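Local coordinates for protein caspase-1 subunit p19/18 (Spodoptera frugiperda, PDB 1M72) that probably acts as an effector cysteine protease in the caspase cascade that executes apoptosis, and is inhibited by the baculovirus protein p35, at residues 94-108 with 135-149. Numbering follows the deposited sequence.
Sequences DHSDADCLLVAVLTH and CPTLAGKPKLFFIQA. With EDO (1,2-ethanediol), chain H.
L101 to L106 pair in parallel with K143 to Q148, the strand axes 4.6 Å apart and 12° from aligned, and seven backbone hydrogen bonds run from L101 N-P142 O at one end to T107 N-Q148 O at the other. On one face V103 CG2 lies 3.5 Å from F145 CE2; F145 CG is anti to its carbonyl carbon (chi1 -62°), which brings CD2 and CE2 of the ring against V103. On the opposite face L102 CD1 lies 3.9 Å from F146 CE1, the two side chains crossing at about a right angle. Before the strands, L138 CD1 covers one face of the H95 imidazole in a CH-pi contact, 4.1 Å from the centroid, while T137 OG1 lies at the ring edge and accepts a hydrogen bond from H95 N at 2.6 Å. The extended K141 carries NZ into a cluster of carbonyls, bonding A98 O at 2.8 Å and T137 O at 3.0 Å, which ties the H95-A98 turn to the 3-10 segment 136-138. Beyond the strands lies H108, the presumed catalytic histidine, and A149 leads into C150, the presumed nucleophile; Q148 NE2 bonds an acidic side chain of the bound peptide. These two central strands of the caspase sheet lie between strands 31-39 and 182-186: M34 and F38 touch L101 and V103, F182 packs on F145, and helix 203-215 covers F146 and L106 through F204, L208 and M205.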
ATOM      1  N   ASP C  94     -15.987 -20.713   9.794  1.00 33.85           N
ATOM      2  CA  ASP C  94     -15.212 -21.606   8.961  1.00 34.72           C
ATOM      3  C   ASP C  94     -15.253 -21.100   7.518  1.00 32.64           C
ATOM      4  O   ASP C  94     -16.277 -21.186   6.843  1.00 31.26           O
ATOM      5  CB  ASP C  94     -15.790 -23.020   9.072  1.00 38.01           C
ATOM      6  CG  ASP C  94     -15.075 -24.017   8.182  1.00 38.67           C
ATOM      7  OD1 ASP C  94     -14.109 -23.654   7.469  1.00 37.15           O
ATOM      8  OD2 ASP C  94     -15.500 -25.180   8.198  1.00 44.44           O
ATOM      9  N   HIS C  95     -14.129 -20.562   7.058  1.00 32.54           N
ATOM     10  CA  HIS C  95     -14.032 -19.995   5.714  1.00 30.53           C
ATOM     11  C   HIS C  95     -13.493 -20.962   4.667  1.00 30.05           C
ATOM     12  O   HIS C  95     -13.175 -20.557   3.540  1.00 30.17           O
ATOM     13  CB  HIS C  95     -13.155 -18.740   5.772  1.00 27.72           C
ATOM     14  CG  HIS C  95     -13.753 -17.648   6.585  1.00 26.32           C
ATOM     15  ND1 HIS C  95     -14.705 -16.788   6.082  1.00 27.40           N
ATOM     16  CD2 HIS C  95     -13.606 -17.329   7.891  1.00 26.25           C
ATOM     17  CE1 HIS C  95     -15.119 -15.991   7.045  1.00 24.78           C
ATOM     18  NE2 HIS C  95     -14.470 -16.299   8.153  1.00 24.54           N
ATOM     19  N   SER C  96     -13.425 -22.239   5.034  1.00 29.59           N
ATOM     20  CA  SER C  96     -12.907 -23.276   4.139  1.00 31.10           C
ATOM     21  C   SER C  96     -13.462 -23.229   2.729  1.00 29.34           C
ATOM     22  O   SER C  96     -12.717 -23.387   1.770  1.00 29.50           O
ATOM     23  CB  SER C  96     -13.159 -24.666   4.730  1.00 30.64           C
ATOM     24  OG  SER C  96     -12.374 -24.864   5.898  1.00 34.36           O
ATOM     25  N   ASP C  97     -14.757 -22.994   2.591  1.00 29.20           N
ATOM     26  CA  ASP C  97     -15.324 -22.979   1.246  1.00 33.35           C
ATOM     27  C   ASP C  97     -15.494 -21.616   0.589  1.00 30.09           C
ATOM     28  O   ASP C  97     -16.186 -21.506  -0.423  1.00 30.77           O
ATOM     29  CB  ASP C  97     -16.643 -23.782   1.201  1.00 34.22           C
ATOM     30  CG  ASP C  97     -16.424 -25.280   1.523  1.00 36.05           C
ATOM     31  OD1 ASP C  97     -15.434 -25.858   1.049  1.00 33.38           O
ATOM     32  OD2 ASP C  97     -17.232 -25.881   2.262  1.00 41.95           O
ATOM     33  N   ALA C  98     -14.817 -20.605   1.140  1.00 27.27           N
ATOM     34  CA  ALA C  98     -14.861 -19.248   0.572  1.00 27.75           C
ATOM     35  C   ALA C  98     -13.524 -18.869  -0.123  1.00 25.17           C
ATOM     36  O   ALA C  98     -12.456 -19.291   0.294  1.00 25.31           O
ATOM     37  CB  ALA C  98     -15.173 -18.224   1.674  1.00 23.90           C
ATOM     38  N   ASP C  99     -13.604 -18.098  -1.199  1.00 25.01           N
ATOM     39  CA  ASP C  99     -12.398 -17.653  -1.893  1.00 28.46           C
ATOM     40  C   ASP C  99     -11.649 -16.584  -1.076  1.00 28.62           C
ATOM     41  O   ASP C  99     -10.408 -16.509  -1.122  1.00 27.72           O
ATOM     42  CB  ASP C  99     -12.714 -16.951  -3.240  1.00 27.92           C
ATOM     43  CG  ASP C  99     -13.409 -17.848  -4.268  1.00 31.19           C
ATOM     44  OD1 ASP C  99     -13.077 -19.058  -4.370  1.00 29.01           O
ATOM     45  OD2 ASP C  99     -14.277 -17.301  -4.995  1.00 29.22           O
ATOM     46  N   CYS C 100     -12.409 -15.766  -0.333  1.00 24.60           N
ATOM     47  CA  CYS C 100     -11.840 -14.601   0.346  1.00 24.57           C
ATOM     48  C   CYS C 100     -12.797 -13.947   1.372  1.00 24.68           C
ATOM     49  O   CYS C 100     -13.882 -14.469   1.677  1.00 24.96           O
ATOM     50  CB  CYS C 100     -11.514 -13.542  -0.737  1.00 20.58           C
ATOM     51  SG  CYS C 100     -13.032 -12.840  -1.565  1.00 26.39           S
ATOM     52  N   LEU C 101     -12.362 -12.814   1.909  1.00 23.11           N
ATOM     53  CA  LEU C 101     -13.167 -12.033   2.859  1.00 22.82           C
ATOM     54  C   LEU C 101     -12.977 -10.572   2.483  1.00 21.65           C
ATOM     55  O   LEU C 101     -11.878 -10.156   2.101  1.00 22.73           O
ATOM     56  CB  LEU C 101     -12.710 -12.222   4.302  1.00 23.50           C
ATOM     57  CG  LEU C 101     -13.318 -11.259   5.342  1.00 26.54           C
ATOM     58  CD1 LEU C 101     -14.707 -11.728   5.689  1.00 21.78           C
ATOM     59  CD2 LEU C 101     -12.419 -11.173   6.611  1.00 26.55           C
ATOM     60  N   LEU C 102     -14.065  -9.828   2.544  1.00 19.38           N
ATOM     61  CA  LEU C 102     -14.069  -8.420   2.253  1.00 20.54           C
ATOM     62  C   LEU C 102     -14.760  -7.715   3.411  1.00 21.72           C
ATOM     63  O   LEU C 102     -15.873  -8.089   3.798  1.00 19.31           O
ATOM     64  CB  LEU C 102     -14.857  -8.146   0.971  1.00 17.33           C
ATOM     65  CG  LEU C 102     -14.746  -6.687   0.475  1.00 22.35           C
ATOM     66  CD1 LEU C 102     -14.981  -6.639  -1.059  1.00 17.53           C
ATOM     67  CD2 LEU C 102     -15.751  -5.741   1.243  1.00 15.19           C
ATOM     68  N   VAL C 103     -14.095  -6.714   3.980  1.00 21.15           N
ATOM     69  CA  VAL C 103     -14.703  -5.914   5.041  1.00 19.14           C
ATOM     70  C   VAL C 103     -14.666  -4.440   4.520  1.00 20.34           C
ATOM     71  O   VAL C 103     -13.645  -4.003   3.976  1.00 20.13           O
ATOM     72  CB  VAL C 103     -13.881  -6.007   6.361  1.00 21.89           C
ATOM     73  CG1 VAL C 103     -14.481  -5.111   7.414  1.00 18.56           C
ATOM     74  CG2 VAL C 103     -13.791  -7.426   6.849  1.00 19.33           C
ATOM     75  N   ALA C 104     -15.771  -3.696   4.649  1.00 19.14           N
ATOM     76  CA  ALA C 104     -15.793  -2.283   4.248  1.00 21.10           C
ATOM     77  C   ALA C 104     -16.283  -1.408   5.430  1.00 21.83           C
ATOM     78  O   ALA C 104     -17.157  -1.804   6.207  1.00 23.84           O
ATOM     79  CB  ALA C 104     -16.718  -2.072   3.007  1.00 20.85           C
ATOM     80  N   VAL C 105     -15.724  -0.223   5.575  1.00 20.30           N
ATOM     81  CA  VAL C 105     -16.149   0.648   6.644  1.00 20.60           C
ATOM     82  C   VAL C 105     -16.349   2.020   6.047  1.00 21.12           C
ATOM     83  O   VAL C 105     -15.470   2.532   5.374  1.00 22.48           O
ATOM     84  CB  VAL C 105     -15.101   0.692   7.790  1.00 22.34           C
ATOM     85  CG1 VAL C 105     -15.577   1.626   8.931  1.00 24.89           C
ATOM     86  CG2 VAL C 105     -14.893  -0.688   8.346  1.00 20.75           C
ATOM     87  N   LEU C 106     -17.527   2.596   6.278  1.00 21.57           N
ATOM     88  CA  LEU C 106     -17.914   3.917   5.753  1.00 22.79           C
ATOM     89  C   LEU C 106     -18.234   4.754   7.010  1.00 25.04           C
ATOM     90  O   LEU C 106     -19.281   4.540   7.668  1.00 24.66           O
ATOM     91  CB  LEU C 106     -19.165   3.773   4.881  1.00 21.50           C
ATOM     92  CG  LEU C 106     -19.239   2.573   3.921  1.00 22.33           C
ATOM     93  CD1 LEU C 106     -20.641   2.540   3.273  1.00 23.15           C
ATOM     94  CD2 LEU C 106     -18.192   2.694   2.846  1.00 22.72           C
ATOM     95  N   THR C 107     -17.351   5.701   7.344  1.00 22.86           N
ATOM     96  CA  THR C 107     -17.525   6.453   8.598  1.00 23.67           C
ATOM     97  C   THR C 107     -16.624   7.693   8.736  1.00 21.94           C
ATOM     98  O   THR C 107     -15.986   8.108   7.770  1.00 21.94           O
ATOM     99  CB  THR C 107     -17.273   5.474   9.793  1.00 24.09           C
ATOM    100  OG1 THR C 107     -17.657   6.096  11.018  1.00 28.29           O
ATOM    101  CG2 THR C 107     -15.791   5.061   9.883  1.00 24.11           C
ATOM    102  N   HIS C 108     -16.619   8.321   9.915  1.00 22.33           N
ATOM    103  CA  HIS C 108     -15.733   9.482  10.166  1.00 23.48           C
ATOM    104  C   HIS C 108     -14.385   8.942  10.715  1.00 23.01           C
ATOM    105  O   HIS C 108     -14.347   7.923  11.407  1.00 20.82           O
ATOM    106  CB  HIS C 108     -16.290  10.425  11.238  1.00 25.34           C
ATOM    107  CG  HIS C 108     -17.373  11.341  10.762  1.00 28.86           C
ATOM    108  ND1 HIS C 108     -17.164  12.304   9.795  1.00 28.68           N
ATOM    109  CD2 HIS C 108     -18.668  11.462  11.145  1.00 25.43           C
ATOM    110  CE1 HIS C 108     -18.285  12.977   9.605  1.00 30.51           C
ATOM    111  NE2 HIS C 108     -19.212  12.488  10.413  1.00 29.50           N
ATOM    112  N   CYS C 135      -7.107 -17.017  12.048  1.00 29.97           N
ATOM    113  CA  CYS C 135      -8.146 -17.468  11.133  1.00 28.16           C
ATOM    114  C   CYS C 135      -7.540 -18.362  10.002  1.00 29.14           C
ATOM    115  O   CYS C 135      -7.431 -17.951   8.826  1.00 30.17           O
ATOM    116  CB  CYS C 135      -8.881 -16.250  10.564  1.00 28.52           C
ATOM    117  SG  CYS C 135     -10.354 -16.624   9.607  1.00 32.56           S
ATOM    118  N   PRO C 136      -7.151 -19.608  10.361  1.00 25.20           N
ATOM    119  CA  PRO C 136      -6.556 -20.610   9.472  1.00 23.23           C
ATOM    120  C   PRO C 136      -7.384 -20.894   8.218  1.00 21.02           C
ATOM    121  O   PRO C 136      -6.818 -21.084   7.164  1.00 24.70           O
ATOM    122  CB  PRO C 136      -6.430 -21.864  10.356  1.00 24.03           C
ATOM    123  CG  PRO C 136      -6.529 -21.364  11.735  1.00 27.33           C
ATOM    124  CD  PRO C 136      -7.468 -20.196  11.672  1.00 26.65           C
ATOM    125  N   THR C 137      -8.709 -20.910   8.296  1.00 21.32           N
ATOM    126  CA  THR C 137      -9.486 -21.202   7.083  1.00 21.04           C
ATOM    127  C   THR C 137      -9.475 -20.134   5.977  1.00 23.99           C
ATOM    128  O   THR C 137     -10.103 -20.325   4.922  1.00 24.89           O
ATOM    129  CB  THR C 137     -10.930 -21.601   7.425  1.00 21.77           C
ATOM    130  OG1 THR C 137     -11.645 -20.484   7.952  1.00 23.22           O
ATOM    131  CG2 THR C 137     -10.919 -22.741   8.492  1.00 23.97           C
ATOM    132  N   LEU C 138      -8.804 -18.994   6.217  1.00 24.44           N
ATOM    133  CA  LEU C 138      -8.672 -17.986   5.166  1.00 23.90           C
ATOM    134  C   LEU C 138      -7.171 -17.933   4.898  1.00 25.23           C
ATOM    135  O   LEU C 138      -6.683 -17.073   4.166  1.00 27.25           O
ATOM    136  CB  LEU C 138      -9.192 -16.603   5.592  1.00 24.13           C
ATOM    137  CG  LEU C 138     -10.694 -16.246   5.631  1.00 18.53           C
ATOM    138  CD1 LEU C 138     -10.839 -14.886   6.288  1.00 19.76           C
ATOM    139  CD2 LEU C 138     -11.326 -16.219   4.221  1.00 20.70           C
ATOM    140  N   ALA C 139      -6.425 -18.867   5.482  1.00 22.74           N
ATOM    141  CA  ALA C 139      -4.987 -18.864   5.259  1.00 23.54           C
ATOM    142  C   ALA C 139      -4.675 -19.142   3.785  1.00 23.77           C
ATOM    143  O   ALA C 139      -5.157 -20.122   3.197  1.00 20.94           O
ATOM    144  CB  ALA C 139      -4.285 -19.898   6.159  1.00 18.71           C
ATOM    145  N   GLY C 140      -3.871 -18.256   3.211  1.00 23.28           N
ATOM    146  CA  GLY C 140      -3.471 -18.376   1.821  1.00 25.04           C
ATOM    147  C   GLY C 140      -4.480 -17.725   0.894  1.00 23.83           C
ATOM    148  O   GLY C 140      -4.321 -17.742  -0.339  1.00 23.62           O
ATOM    149  N   LYS C 141      -5.534 -17.176   1.492  1.00 21.38           N
ATOM    150  CA  LYS C 141      -6.595 -16.517   0.730  1.00 22.77           C
ATOM    151  C   LYS C 141      -6.604 -14.983   0.926  1.00 21.29           C
ATOM    152  O   LYS C 141      -6.225 -14.476   1.973  1.00 20.27           O
ATOM    153  CB  LYS C 141      -7.935 -17.092   1.140  1.00 20.25           C
ATOM    154  CG  LYS C 141      -8.011 -18.582   0.920  1.00 22.35           C
ATOM    155  CD  LYS C 141      -9.380 -19.043   1.373  1.00 25.23           C
ATOM    156  CE  LYS C 141      -9.529 -20.540   1.365  1.00 23.39           C
ATOM    157  NZ  LYS C 141     -10.826 -20.839   2.031  1.00 21.35           N
ATOM    158  N   PRO C 142      -7.053 -14.239  -0.087  1.00 22.59           N
ATOM    159  CA  PRO C 142      -7.082 -12.783   0.037  1.00 23.56           C
ATOM    160  C   PRO C 142      -8.110 -12.237   1.045  1.00 24.34           C
ATOM    161  O   PRO C 142      -9.272 -12.634   1.057  1.00 25.20           O
ATOM    162  CB  PRO C 142      -7.346 -12.315  -1.401  1.00 20.28           C
ATOM    163  CG  PRO C 142      -8.165 -13.388  -1.965  1.00 23.09           C
ATOM    164  CD  PRO C 142      -7.521 -14.669  -1.416  1.00 22.65           C
ATOM    165  N   LYS C 143      -7.645 -11.313   1.883  1.00 22.75           N
ATOM    166  CA  LYS C 143      -8.478 -10.657   2.894  1.00 21.76           C
ATOM    167  C   LYS C 143      -8.454  -9.160   2.541  1.00 21.21           C
ATOM    168  O   LYS C 143      -7.435  -8.482   2.672  1.00 19.33           O
ATOM    169  CB  LYS C 143      -7.898 -10.963   4.296  1.00 21.73           C
ATOM    170  CG  LYS C 143      -7.897 -12.482   4.561  1.00 20.74           C
ATOM    171  CD  LYS C 143      -6.992 -12.900   5.696  1.00 21.05           C
ATOM    172  CE  LYS C 143      -5.560 -13.142   5.213  1.00 17.42           C
ATOM    173  NZ  LYS C 143      -5.394 -14.526   4.636  1.00 21.11           N
ATOM    174  N   LEU C 144      -9.599  -8.678   2.069  1.00 20.29           N
ATOM    175  CA  LEU C 144      -9.776  -7.303   1.607  1.00 21.66           C
ATOM    176  C   LEU C 144     -10.460  -6.314   2.567  1.00 20.39           C
ATOM    177  O   LEU C 144     -11.500  -6.599   3.181  1.00 19.36           O
ATOM    178  CB  LEU C 144     -10.528  -7.327   0.263  1.00 16.63           C
ATOM    179  CG  LEU C 144     -10.179  -8.527  -0.638  1.00 24.24           C
ATOM    180  CD1 LEU C 144     -11.079  -8.562  -1.868  1.00 25.78           C
ATOM    181  CD2 LEU C 144      -8.725  -8.457  -1.081  1.00 26.90           C
ATOM    182  N   PHE C 145      -9.878  -5.121   2.648  1.00 21.07           N
ATOM    183  CA  PHE C 145     -10.410  -4.101   3.525  1.00 20.09           C
ATOM    184  C   PHE C 145     -10.539  -2.776   2.801  1.00 21.68           C
ATOM    185  O   PHE C 145      -9.573  -2.288   2.218  1.00 19.53           O
ATOM    186  CB  PHE C 145      -9.518  -3.961   4.768  1.00 16.35           C
ATOM    187  CG  PHE C 145      -9.467  -5.219   5.585  1.00 21.25           C
ATOM    188  CD1 PHE C 145      -8.641  -6.281   5.202  1.00 20.32           C
ATOM    189  CD2 PHE C 145     -10.341  -5.405   6.657  1.00 20.74           C
ATOM    190  CE1 PHE C 145      -8.685  -7.513   5.847  1.00 21.08           C
ATOM    191  CE2 PHE C 145     -10.403  -6.629   7.318  1.00 25.74           C
ATOM    192  CZ  PHE C 145      -9.580  -7.691   6.915  1.00 21.47           C
ATOM    193  N   PHE C 146     -11.740  -2.196   2.841  1.00 20.96           N
ATOM    194  CA  PHE C 146     -11.957  -0.922   2.197  1.00 22.54           C
ATOM    195  C   PHE C 146     -12.437   0.079   3.213  1.00 23.55           C
ATOM    196  O   PHE C 146     -13.421  -0.155   3.920  1.00 22.63           O
ATOM    197  CB  PHE C 146     -12.953  -1.065   1.058  1.00 22.71           C
ATOM    198  CG  PHE C 146     -12.445  -1.908  -0.047  1.00 23.02           C
ATOM    199  CD1 PHE C 146     -12.594  -3.305  -0.003  1.00 19.77           C
ATOM    200  CD2 PHE C 146     -11.781  -1.328  -1.116  1.00 23.44           C
ATOM    201  CE1 PHE C 146     -12.082  -4.105  -1.020  1.00 19.75           C
ATOM    202  CE2 PHE C 146     -11.253  -2.120  -2.158  1.00 21.58           C
ATOM    203  CZ  PHE C 146     -11.406  -3.524  -2.107  1.00 19.70           C
ATOM    204  N   ILE C 147     -11.739   1.205   3.281  1.00 20.95           N
ATOM    205  CA  ILE C 147     -12.103   2.198   4.265  1.00 19.26           C
ATOM    206  C   ILE C 147     -12.395   3.568   3.720  1.00 19.75           C
ATOM    207  O   ILE C 147     -11.515   4.236   3.133  1.00 21.45           O
ATOM    208  CB  ILE C 147     -10.990   2.307   5.330  1.00 22.20           C
ATOM    209  CG1 ILE C 147     -10.800   0.937   5.994  1.00 21.45           C
ATOM    210  CG2 ILE C 147     -11.351   3.373   6.378  1.00 16.35           C
ATOM    211  CD1 ILE C 147      -9.503   0.796   6.560  1.00 25.54           C
ATOM    212  N   GLN C 148     -13.648   3.985   3.869  1.00 20.67           N
ATOM    213  CA  GLN C 148     -14.035   5.347   3.458  1.00 19.21           C
ATOM    214  C   GLN C 148     -14.150   6.120   4.785  1.00 18.42           C
ATOM    215  O   GLN C 148     -15.064   5.883   5.553  1.00 16.31           O
ATOM    216  CB  GLN C 148     -15.365   5.348   2.725  1.00 13.85           C
ATOM    217  CG  GLN C 148     -15.980   6.765   2.458  1.00 11.59           C
ATOM    218  CD  GLN C 148     -14.990   7.729   1.840  1.00 15.03           C
ATOM    219  OE1 GLN C 148     -14.294   7.415   0.863  1.00 19.90           O
ATOM    220  NE2 GLN C 148     -14.918   8.916   2.404  1.00 14.91           N
ATOM    221  N   ALA C 149     -13.185   7.000   5.038  1.00 20.48           N
ATOM    222  CA  ALA C 149     -13.107   7.817   6.259  1.00 22.61           C
ATOM    223  C   ALA C 149     -11.884   8.730   6.148  1.00 26.08           C
ATOM    224  O   ALA C 149     -10.943   8.422   5.391  1.00 28.32           O
ATOM    225  CB  ALA C 149     -12.987   6.930   7.512  1.00 22.60           C
TER
HETATM  226  C1  EDO H 503      -6.562 -19.176  -2.694  1.00 24.69           C
HETATM  227  O1  EDO H 503      -5.212 -18.764  -2.730  1.00 30.31           O
HETATM  228  C2  EDO H 503      -7.470 -18.000  -2.918  1.00 30.96           C
HETATM  229  O2  EDO H 503      -8.692 -18.277  -2.269  1.00 27.94           O